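Local coordinates for Polyphosphate:AMP phosphotransferase (Pseudomonas aeruginosa PAO1, PDB 3CZP), which uses inorganic polyphosphate as phosphate donor to convert AMP to ADP, and less efficiently GMP to GDP, with magnesium as cofactor, at residues A[181-184]-A[188-191]; A[112-117]-A[197-202]. All coordinates share one frame; numbering follows the deposited sequence.

Contact 1. Residues A[181-184]-A[188-191]; sequences LDWK and VYDR
Val188 is the residue that packs tightly against 181-184, and its two methyls divide the contact unevenly: CG1 meets chiefly the side chains, CG2 chiefly the Asp182 carbonyl. CG1 stands over one face of the Trp183 indole, 4.3 Å from the centroid of the six-membered ring and 17° off the ring normal, which qualifies as a CH-pi contact. The same methyl touches Leu181 CB at 4.0 Å, so it serves an aromatic face and an aliphatic chain, reached in directions roughly at right angles. CG2 presses on the backbone, 3.0 Å from Asp182 O, a close approach of a methyl to a carbonyl oxygen. CG1 lies anti to the backbone N (chi1 170°), while CG2 lies beside it. The geometry is that of a loop folding back over the first turn of the helix it leads into, 186-203, in the first of two fused PPK2 domains. The indole continues past Val188 to Tyr189, where Trp183 CZ3 comes within 4.2 Å of Tyr189 CD1. Both aromatic residues are anchored through their polar ends, Trp183 NE1 to Ser179 OG and Tyr189 OH to Leu156 O. Toward solvent the packing gives way to an Asx turn: Asp182 OD1 accepts from Lys184 N at 2.9 Å, a bent bond (142°). Lys184, an exposed residue, starts its side chain away from 188-191.

Contact 2. Residues A[112-117]-A[197-202]; sequences SQMLYA and ERVLRR
A single methyl of Val199, CG2, makes both of the close approaches between these two helical segments. It lies 3.8 Å from Leu115 CD2 and 4.1 Å from the selenium of Met114, which is present as selenomethionine. Both approaches are oblique and purely apolar; no hydrogen bond crosses between the segments, and only 125 Å² is buried. Met114 CG sits between its backbone N and carbonyl carbon; this chi1 (82°) and an extended chi2 carry SE to the valine, and the bend at chi3 (67°) turns the terminal CE aside from it. Leu115, one residue on, reaches the same methyl with the tip of one branch. The backbones stay well apart, the nearest CA pair, Leu115 and Val199, being 8.4 Å from each other, so the side chains bridge the gap. Helix 110-119 follows strand 103-107 of the five-stranded parallel sheet, and helix 186-203 precedes strand 210-214 at one edge of the sheet, in a domain of the P-loop NTPase clan; the contact joins helices whose segments are 80 residues apart in the chain. Next outward comes helix 125-144, whose Ile132 touches both Met114 and Val199 and so contributes a third helix to the apolar cluster, with Leu128 also against Met114. On the sheet side, Leu200 packs on Trp210 and Val212 of strand 210-214. Within the segments, helical backbone bonds such as Tyr116 N to Ser112 O, 2.9 Å, fix the positions from which these side chains project.

Overall arrangement
Both contacts use helix 186-203, contact 1 near its start and contact 2 farther along, and both lie in the first PPK2 domain. Their centres are 14 Å apart. Contact 2 lies nearer the centre of the two-domain chain, about 20 Å from it against 32 Å (contact centre to chain centre). All three of its touching residues are buried; in contact 1 Leu181, Val188 and Tyr189 are buried, while Asp182 and Trp183 are partly exposed. The chemistry differs too: aromatic, aliphatic and carbonyl surfaces in a sequence-local fold-back, against sparse aliphatic and selenium packing between distant helices. Leu181 CD2 of contact 1 meets Tyr116 CD1 of segment 112-117 at 3.8 Å, joining the two directly.

Contact 1. Residues A[181-184]-A[188-191]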
ATOM      1  N   LEU A 181      21.097  -1.618 -22.923  1.00 43.51           N
ATOM      2  CA  LEU A 181      22.386  -2.032 -23.533  1.00 43.46           C
ATOM      3  C   LEU A 181      22.285  -2.173 -25.065  1.00 43.40           C
ATOM      4  O   LEU A 181      21.241  -2.606 -25.590  1.00 42.82           O
ATOM      5  CB  LEU A 181      22.868  -3.382 -22.958  1.00 43.29           C
ATOM      6  CG  LEU A 181      23.317  -3.506 -21.500  1.00 42.54           C
ATOM      7  CD1 LEU A 181      23.575  -4.978 -21.181  1.00 42.10           C
ATOM      8  CD2 LEU A 181      24.549  -2.634 -21.194  1.00 39.45           C
ATOM      9  N   ASP A 182      23.369  -1.815 -25.766  1.00 43.09           N
ATOM     10  CA  ASP A 182      23.457  -1.971 -27.229  1.00 43.09           C
ATOM     11  C   ASP A 182      24.020  -3.347 -27.533  1.00 42.81           C
ATOM     12  O   ASP A 182      25.231  -3.541 -27.566  1.00 43.11           O
ATOM     13  CB  ASP A 182      24.348  -0.881 -27.860  1.00 43.17           C
ATOM     14  CG  ASP A 182      24.386  -0.946 -29.404  1.00 43.33           C
ATOM     15  OD1 ASP A 182      23.898  -1.929 -30.014  1.00 43.94           O
ATOM     16  OD2 ASP A 182      24.911   0.009 -30.015  1.00 43.93           O
ATOM     17  N   TRP A 183      23.127  -4.280 -27.784  1.00 42.47           N
ATOM     18  CA  TRP A 183      23.512  -5.636 -28.040  1.00 41.95           C
ATOM     19  C   TRP A 183      24.195  -5.853 -29.395  1.00 41.65           C
ATOM     20  O   TRP A 183      24.702  -6.911 -29.648  1.00 41.27           O
ATOM     21  CB  TRP A 183      22.318  -6.550 -27.829  1.00 41.97           C
ATOM     22  CG  TRP A 183      21.898  -6.658 -26.398  1.00 41.62           C
ATOM     23  CD1 TRP A 183      21.071  -5.841 -25.737  1.00 41.60           C
ATOM     24  CD2 TRP A 183      22.315  -7.642 -25.468  1.00 41.79           C
ATOM     25  NE1 TRP A 183      20.933  -6.241 -24.459  1.00 42.19           N
ATOM     26  CE2 TRP A 183      21.690  -7.359 -24.266  1.00 42.86           C
ATOM     27  CE3 TRP A 183      23.160  -8.733 -25.539  1.00 41.51           C
ATOM     28  CZ2 TRP A 183      21.888  -8.115 -23.147  1.00 41.93           C
ATOM     29  CZ3 TRP A 183      23.341  -9.478 -24.442  1.00 41.92           C
ATOM     30  CH2 TRP A 183      22.709  -9.176 -23.263  1.00 41.59           C
ATOM     31  N   LYS A 184      24.222  -4.828 -30.245  1.00 20.00           N
ATOM     32  CA  LYS A 184      24.953  -4.875 -31.520  1.00 20.00           C
ATOM     33  C   LYS A 184      26.467  -4.904 -31.324  1.00 20.00           C
ATOM     34  O   LYS A 184      27.198  -5.476 -32.126  1.00 41.26           O
ATOM     35  CB  LYS A 184      24.608  -3.687 -32.418  1.00 20.00           C
ATOM     36  CG  LYS A 184      23.203  -3.658 -32.936  1.00 20.00           C
ATOM     37  CD  LYS A 184      22.919  -2.437 -33.804  1.00 20.00           C
ATOM     38  CE  LYS A 184      21.476  -2.501 -34.308  1.00 20.00           C
ATOM     39  NZ  LYS A 184      21.096  -1.340 -35.146  1.00 20.00           N
ATOM     40  N   VAL A 188      29.432  -6.031 -25.562  1.00 37.45           N
ATOM     41  CA  VAL A 188      28.260  -6.088 -24.677  1.00 35.94           C
ATOM     42  C   VAL A 188      27.979  -7.548 -24.339  1.00 34.17           C
ATOM     43  O   VAL A 188      28.121  -7.915 -23.183  1.00 34.52           O
ATOM     44  CB  VAL A 188      27.011  -5.376 -25.270  1.00 35.93           C
ATOM     45  CG1 VAL A 188      25.778  -5.666 -24.466  1.00 36.06           C
ATOM     46  CG2 VAL A 188      27.250  -3.861 -25.339  1.00 37.71           C
ATOM     47  N   TYR A 189      27.669  -8.381 -25.336  1.00 31.37           N
ATOM     48  CA  TYR A 189      27.411  -9.836 -25.093  1.00 30.20           C
ATOM     49  C   TYR A 189      28.532 -10.526 -24.249  1.00 28.95           C
ATOM     50  O   TYR A 189      28.297 -11.190 -23.230  1.00 27.37           O
ATOM     51  CB  TYR A 189      27.222 -10.573 -26.449  1.00 28.22           C
ATOM     52  CG  TYR A 189      26.927 -12.049 -26.275  1.00 28.62           C
ATOM     53  CD1 TYR A 189      25.626 -12.506 -26.168  1.00 28.06           C
ATOM     54  CD2 TYR A 189      27.945 -12.979 -26.147  1.00 24.87           C
ATOM     55  CE1 TYR A 189      25.343 -13.879 -25.948  1.00 26.59           C
ATOM     56  CE2 TYR A 189      27.673 -14.326 -25.945  1.00 27.00           C
ATOM     57  CZ  TYR A 189      26.368 -14.764 -25.850  1.00 26.19           C
ATOM     58  OH  TYR A 189      26.106 -16.088 -25.630  1.00 27.79           O
ATOM     59  N   ASP A 190      29.773 -10.351 -24.691  1.00 29.53           N
ATOM     60  CA  ASP A 190      30.893 -11.003 -24.029  1.00 29.60           C
ATOM     61  C   ASP A 190      30.942 -10.644 -22.545  1.00 28.61           C
ATOM     62  O   ASP A 190      31.187 -11.512 -21.712  1.00 28.81           O
ATOM     63  CB  ASP A 190      32.213 -10.636 -24.717  1.00 30.18           C
ATOM     64  CG  ASP A 190      32.326 -11.230 -26.123  1.00 32.23           C
ATOM     65  OD1 ASP A 190      31.401 -11.942 -26.584  1.00 33.01           O
ATOM     66  OD2 ASP A 190      33.333 -10.941 -26.790  1.00 38.72           O
ATOM     67  N   ARG A 191      30.705  -9.394 -22.206  1.00 27.92           N
ATOM     68  CA  ARG A 191      30.798  -8.995 -20.804  1.00 30.08           C
ATOM     69  C   ARG A 191      29.601  -9.402 -20.020  1.00 28.03           C
ATOM     70  O   ARG A 191      29.731  -9.821 -18.879  1.00 27.98           O
ATOM     71  CB  ARG A 191      31.055  -7.487 -20.648  1.00 30.13           C
ATOM     72  CG  ARG A 191      32.349  -7.082 -21.303  1.00 33.50           C
ATOM     73  CD  ARG A 191      32.588  -5.592 -21.187  1.00 36.16           C
ATOM     74  NE  ARG A 191      32.683  -5.233 -19.775  1.00 41.43           N
ATOM     75  CZ  ARG A 191      32.371  -4.052 -19.257  1.00 41.70           C
ATOM     76  NH1 ARG A 191      32.508  -3.838 -17.935  1.00 38.82           N
ATOM     77  NH2 ARG A 191      31.912  -3.096 -20.066  1.00 45.21           N
TER

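Contact 2. Residues A[112-117]-A[197-202]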
ATOM      1  N   SER A 112      19.073  -7.862 -13.305  1.00 21.32           N
ATOM      2  CA  SER A 112      19.174  -6.927 -14.422  1.00 22.22           C
ATOM      3  C   SER A 112      19.874  -5.675 -13.937  1.00 22.13           C
ATOM      4  O   SER A 112      20.749  -5.160 -14.588  1.00 22.29           O
ATOM      5  CB  SER A 112      17.807  -6.546 -15.001  1.00 22.71           C
ATOM      6  OG  SER A 112      16.925  -7.651 -15.017  1.00 30.54           O
ATOM      7  N   GLN A 113      19.469  -5.170 -12.781  1.00 23.37           N
ATOM      8  CA  GLN A 113      20.101  -3.991 -12.225  1.00 24.02           C
ATOM      9  C   GLN A 113      21.617  -4.137 -12.053  1.00 24.10           C
ATOM     10  O   GLN A 113      22.373  -3.321 -12.612  1.00 23.61           O
ATOM     11  CB  GLN A 113      19.438  -3.618 -10.898  1.00 25.70           C
ATOM     12  CG  GLN A 113      17.956  -3.145 -11.029  1.00 24.71           C
ATOM     13  CD  GLN A 113      17.434  -2.568  -9.733  1.00 27.78           C
ATOM     14  OE1 GLN A 113      17.842  -2.996  -8.652  1.00 32.11           O
ATOM     15  NE2 GLN A 113      16.495  -1.617  -9.831  1.00 31.82           N
HETATM   16  N   MSE A 114      22.070  -5.169 -11.325  1.00 23.50           N
HETATM   17  CA  MSE A 114      23.529  -5.386 -11.084  1.00 23.80           C
HETATM   18  C   MSE A 114      24.374  -5.722 -12.357  1.00 23.50           C
HETATM   19  O   MSE A 114      25.478  -5.228 -12.508  1.00 23.37           O
HETATM   20  CB  MSE A 114      23.727  -6.414  -9.956  1.00 24.37           C
HETATM   21  CG  MSE A 114      23.629  -7.830 -10.342  1.00 22.22           C
HETATM   22 SE   MSE A 114      23.779  -9.088  -8.887  0.80 29.91          SE
HETATM   23  CE  MSE A 114      22.109  -8.709  -7.830  1.00 23.70           C
ATOM     24  N   LEU A 115      23.811  -6.492 -13.302  1.00 23.23           N
ATOM     25  CA  LEU A 115      24.491  -6.832 -14.550  1.00 23.51           C
ATOM     26  C   LEU A 115      24.605  -5.621 -15.426  1.00 23.89           C
ATOM     27  O   LEU A 115      25.663  -5.340 -15.972  1.00 24.47           O
ATOM     28  CB  LEU A 115      23.749  -7.955 -15.303  1.00 22.49           C
ATOM     29  CG  LEU A 115      23.913  -9.304 -14.623  1.00 22.90           C
ATOM     30  CD1 LEU A 115      22.953 -10.321 -15.252  1.00 24.21           C
ATOM     31  CD2 LEU A 115      25.370  -9.798 -14.715  1.00 21.98           C
ATOM     32  N   TYR A 116      23.513  -4.881 -15.574  1.00 25.69           N
ATOM     33  CA  TYR A 116      23.578  -3.644 -16.372  1.00 25.53           C
ATOM     34  C   TYR A 116      24.609  -2.677 -15.782  1.00 24.21           C
ATOM     35  O   TYR A 116      25.440  -2.114 -16.504  1.00 22.18           O
ATOM     36  CB  TYR A 116      22.189  -3.037 -16.479  1.00 29.50           C
ATOM     37  CG  TYR A 116      22.164  -1.641 -17.051  1.00 30.49           C
ATOM     38  CD1 TYR A 116      22.268  -1.414 -18.439  1.00 36.27           C
ATOM     39  CD2 TYR A 116      22.071  -0.520 -16.198  1.00 36.57           C
ATOM     40  CE1 TYR A 116      22.253  -0.100 -18.953  1.00 36.41           C
ATOM     41  CE2 TYR A 116      22.072   0.792 -16.699  1.00 34.81           C
ATOM     42  CZ  TYR A 116      22.159   0.994 -18.069  1.00 36.67           C
ATOM     43  OH  TYR A 116      22.115   2.286 -18.547  1.00 35.61           O
ATOM     44  N   ALA A 117      24.572  -2.512 -14.469  1.00 21.21           N
ATOM     45  CA  ALA A 117      25.433  -1.565 -13.777  1.00 22.55           C
ATOM     46  C   ALA A 117      26.942  -1.879 -14.008  1.00 21.83           C
ATOM     47  O   ALA A 117      27.775  -0.986 -14.362  1.00 21.76           O
ATOM     48  CB  ALA A 117      25.059  -1.513 -12.237  1.00 20.55           C
ATOM     49  N   GLU A 197      27.843 -15.422 -15.728  1.00 25.54           N
ATOM     50  CA  GLU A 197      28.398 -16.634 -15.161  1.00 26.84           C
ATOM     51  C   GLU A 197      28.699 -16.562 -13.665  1.00 27.13           C
ATOM     52  O   GLU A 197      28.442 -17.534 -12.905  1.00 28.01           O
ATOM     53  CB  GLU A 197      29.627 -17.058 -15.942  1.00 27.45           C
ATOM     54  CG  GLU A 197      30.167 -18.389 -15.489  1.00 32.62           C
ATOM     55  CD  GLU A 197      30.845 -19.087 -16.645  1.00 39.31           C
ATOM     56  OE1 GLU A 197      31.948 -18.650 -16.952  1.00 41.15           O
ATOM     57  OE2 GLU A 197      30.254 -19.991 -17.287  1.00 46.11           O
ATOM     58  N   ARG A 198      29.286 -15.435 -13.251  1.00 27.51           N
ATOM     59  CA  ARG A 198      29.644 -15.183 -11.865  1.00 27.02           C
ATOM     60  C   ARG A 198      28.396 -15.025 -11.000  1.00 26.17           C
ATOM     61  O   ARG A 198      28.285 -15.649  -9.957  1.00 24.77           O
ATOM     62  CB  ARG A 198      30.518 -13.924 -11.794  1.00 27.10           C
ATOM     63  CG  ARG A 198      31.101 -13.612 -10.445  1.00 28.14           C
ATOM     64  CD  ARG A 198      31.956 -12.334 -10.471  1.00 31.65           C
ATOM     65  NE  ARG A 198      32.986 -12.564 -11.464  1.00 37.77           N
ATOM     66  CZ  ARG A 198      34.295 -12.610 -11.277  1.00 39.80           C
ATOM     67  NH1 ARG A 198      34.840 -12.337 -10.090  1.00 42.38           N
ATOM     68  NH2 ARG A 198      35.082 -12.905 -12.339  1.00 40.58           N
ATOM     69  N   VAL A 199      27.430 -14.235 -11.463  1.00 25.05           N
ATOM     70  CA  VAL A 199      26.121 -14.131 -10.779  1.00 26.11           C
ATOM     71  C   VAL A 199      25.393 -15.433 -10.601  1.00 26.31           C
ATOM     72  O   VAL A 199      24.939 -15.755  -9.488  1.00 26.25           O
ATOM     73  CB  VAL A 199      25.190 -13.075 -11.500  1.00 26.33           C
ATOM     74  CG1 VAL A 199      23.833 -13.076 -10.957  1.00 27.69           C
ATOM     75  CG2 VAL A 199      25.812 -11.636 -11.365  1.00 24.51           C
ATOM     76  N   LEU A 200      25.296 -16.209 -11.689  1.00 26.48           N
ATOM     77  CA  LEU A 200      24.571 -17.465 -11.687  1.00 25.89           C
ATOM     78  C   LEU A 200      25.217 -18.556 -10.803  1.00 25.44           C
ATOM     79  O   LEU A 200      24.539 -19.200 -10.016  1.00 25.27           O
ATOM     80  CB  LEU A 200      24.349 -17.969 -13.148  1.00 25.80           C
ATOM     81  CG  LEU A 200      22.990 -17.524 -13.754  1.00 27.66           C
ATOM     82  CD1 LEU A 200      22.775 -15.980 -13.742  1.00 26.38           C
ATOM     83  CD2 LEU A 200      22.874 -18.093 -15.159  1.00 27.30           C
ATOM     84  N   ARG A 201      26.531 -18.711 -10.863  1.00 25.82           N
ATOM     85  CA  ARG A 201      27.215 -19.652 -10.009  1.00 24.88           C
ATOM     86  C   ARG A 201      26.956 -19.394  -8.533  1.00 24.68           C
ATOM     87  O   ARG A 201      26.751 -20.340  -7.724  1.00 25.35           O
ATOM     88  CB  ARG A 201      28.721 -19.623 -10.342  1.00 25.69           C
ATOM     89  CG  ARG A 201      29.677 -20.325  -9.346  1.00 27.72           C
ATOM     90  CD  ARG A 201      29.501 -21.861  -9.334  1.00 29.52           C
ATOM     91  NE  ARG A 201      30.402 -22.431  -8.334  1.00 27.77           N
ATOM     92  CZ  ARG A 201      31.642 -22.817  -8.573  1.00 28.89           C
ATOM     93  NH1 ARG A 201      32.372 -23.305  -7.562  1.00 27.11           N
ATOM     94  NH2 ARG A 201      32.145 -22.694  -9.815  1.00 27.49           N
ATOM     95  N   ARG A 202      26.992 -18.123  -8.155  1.00 23.89           N
ATOM     96  CA  ARG A 202      26.905 -17.725  -6.764  1.00 23.18           C
ATOM     97  C   ARG A 202      25.482 -17.741  -6.176  1.00 23.17           C
ATOM     98  O   ARG A 202      25.301 -17.814  -4.964  1.00 23.35           O
ATOM     99  CB  ARG A 202      27.559 -16.337  -6.594  1.00 23.35           C
ATOM    100  CG  ARG A 202      29.003 -16.345  -7.008  1.00 22.44           C
ATOM    101  CD  ARG A 202      29.759 -15.126  -6.624  1.00 23.93           C
ATOM    102  NE  ARG A 202      31.133 -15.160  -7.128  1.00 22.00           N
ATOM    103  CZ  ARG A 202      32.021 -14.202  -6.928  1.00 25.63           C
ATOM    104  NH1 ARG A 202      33.248 -14.332  -7.440  1.00 28.15           N
ATOM    105  NH2 ARG A 202      31.706 -13.123  -6.225  1.00 20.65           N
TER